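Local structure of CdiA toxin (Cupriavidus taiwanensis, 5T87) at residues R50-K53 against D54-S57. The protein forms the C-terminal toxin domain of a contact-dependent growth inhibition system, bound here to its CdiI immunity protein and probably acting in the target-cell cytoplasm. Numbering follows the deposited sequence.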
loop_
_atom_site.group_PDB
_atom_site.type_symbol
_atom_site.label_atom_id
_atom_site.label_comp_id
_atom_site.label_asym_id
_atom_site.label_seq_id
_atom_site.Cartn_x
_atom_site.Cartn_y
_atom_site.Cartn_z
ATOM N N ARG E 50 -9.116 -7.429 3.515
ATOM C CA ARG E 50 -8.360 -8.422 4.276
ATOM C C ARG E 50 -9.247 -9.329 5.137
ATOM O O ARG E 50 -10.356 -8.962 5.505
ATOM C CB ARG E 50 -7.301 -7.739 5.147
ATOM C CG ARG E 50 -6.054 -7.291 4.397
ATOM C CD ARG E 50 -4.889 -7.073 5.355
ATOM N NE ARG E 50 -3.800 -6.316 4.730
ATOM C CZ ARG E 50 -2.664 -5.963 5.339
ATOM N NH1 ARG E 50 -2.408 -6.347 6.589
ATOM N NH2 ARG E 50 -1.754 -5.266 4.669
ATOM N N ALA E 51 -8.728 -10.520 5.435
ATOM C CA ALA E 51 -9.336 -11.445 6.395
ATOM C C ALA E 51 -8.855 -11.123 7.821
ATOM O O ALA E 51 -7.681 -10.814 8.027
ATOM C CB ALA E 51 -8.974 -12.878 6.028
ATOM N N TRP E 52 -9.756 -11.222 8.798
ATOM C CA TRP E 52 -9.461 -10.895 10.203
ATOM C C TRP E 52 -8.052 -11.302 10.698
ATOM O O TRP E 52 -7.374 -10.507 11.344
ATOM C CB TRP E 52 -10.531 -11.505 11.129
ATOM C CG TRP E 52 -10.232 -11.262 12.571
ATOM C CD1 TRP E 52 -9.704 -12.154 13.458
ATOM C CD2 TRP E 52 -10.381 -10.025 13.283
ATOM N NE1 TRP E 52 -9.531 -11.555 14.683
ATOM C CE2 TRP E 52 -9.939 -10.250 14.606
ATOM C CE3 TRP E 52 -10.857 -8.756 12.936
ATOM C CZ2 TRP E 52 -9.959 -9.246 15.587
ATOM C CZ3 TRP E 52 -10.877 -7.760 13.909
ATOM C CH2 TRP E 52 -10.429 -8.014 15.220
ATOM N N LYS E 53 -7.628 -12.534 10.405
ATOM C CA LYS E 53 -6.325 -13.055 10.876
ATOM C C LYS E 53 -5.114 -12.387 10.186
ATOM O O LYS E 53 -3.997 -12.427 10.715
ATOM C CB LYS E 53 -6.254 -14.586 10.709
ATOM C CG LYS E 53 -6.014 -15.049 9.272
ATOM C CD LYS E 53 -6.414 -16.498 9.014
ATOM C CE LYS E 53 -6.472 -16.802 7.515
ATOM N NZ LYS E 53 -5.254 -16.377 6.756
ATOM N N ASP E 54 -5.345 -11.805 9.004
ATOM C CA ASP E 54 -4.328 -11.037 8.261
ATOM C C ASP E 54 -4.119 -9.574 8.733
ATOM O O ASP E 54 -3.210 -8.899 8.243
ATOM C CB ASP E 54 -4.643 -11.066 6.749
ATOM C CG ASP E 54 -4.590 -12.472 6.162
ATOM O OD1 ASP E 54 -4.107 -13.391 6.847
ATOM O OD2 ASP E 54 -5.025 -12.661 5.009
ATOM N N LEU E 55 -4.937 -9.088 9.669
ATOM C CA LEU E 55 -4.723 -7.765 10.275
ATOM C C LEU E 55 -3.751 -7.917 11.429
ATOM O O LEU E 55 -3.692 -8.982 12.045
ATOM C CB LEU E 55 -6.024 -7.166 10.798
ATOM C CG LEU E 55 -7.321 -7.363 10.012
ATOM C CD1 LEU E 55 -8.363 -6.385 10.544
ATOM C CD2 LEU E 55 -7.137 -7.211 8.509
ATOM N N THR E 56 -3.006 -6.861 11.741
ATOM C CA THR E 56 -2.034 -6.909 12.844
ATOM C C THR E 56 -2.754 -6.632 14.161
ATOM O O THR E 56 -3.938 -6.282 14.167
ATOM C CB THR E 56 -0.853 -5.903 12.692
ATOM O OG1 THR E 56 -1.208 -4.623 13.234
ATOM C CG2 THR E 56 -0.397 -5.748 11.240
ATOM N N SER E 57 -2.028 -6.779 15.269
ATOM C CA SER E 57 -2.549 -6.441 16.596
ATOM C C SER E 57 -3.031 -4.988 16.622
ATOM O O SER E 57 -4.184 -4.725 16.970
ATOM C CB SER E 57 -1.499 -6.698 17.695
ATOM O OG SER E 57 -0.317 -5.928 17.509
#
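Arg50 sets its CG beside its own backbone N (chi1 -78°) and then runs extended to NE, which carries the guanidinium along the following turn until NH1 reaches the carbonyl O of Asp54 at 3.1 Å. That hydrogen bond is bent, with an N-H...O angle of 140°, and the oxygen sits near the guanidinium edge, somewhat tilted from its plane. The same arginine chain passes obliquely over Leu55, whose methyl CD2 packs 3.4 Å from Arg50 CB. The other methyl, CD1, approaches the six-membered part of the Trp52 indole at CE3, 4.2 Å away, the two side chains crossing at about a right angle; Leu55 thus lies between the arginine stem and the indole. The backbone bends in a short 3-10 segment, two overlapping turns, closed by Asp54 N to Ala51 O at 2.7 Å and Leu55 N to Trp52 O at 3.3 Å. Lys53 and Asp54 lie alongside each other, and the bend at the end of the lysine chain (chi4 50°) brings NZ to the syn side of Asp54 OD1, a 3.2 Å salt bridge; Lys53 is exposed, while Asp54 packs on Phe112 of the CdiI immunity protein. Two further partners hold the guanidinium: NE bonds to His48, and NH2 forms a salt bridge with Asp108 of the CdiI immunity protein, so the arginine links the turn to the immunity protein. The turn joins strand 44-50, at one edge of the antiparallel sheet, to helix 57-64, where Thr56, the N-cap residue, bonds weakly through OG1 to Met59 N; Leu55 reaches Gln60 and Leu63 on that helix and Phe34 on neighbouring strand 34-41, whose ring also meets that of Trp52.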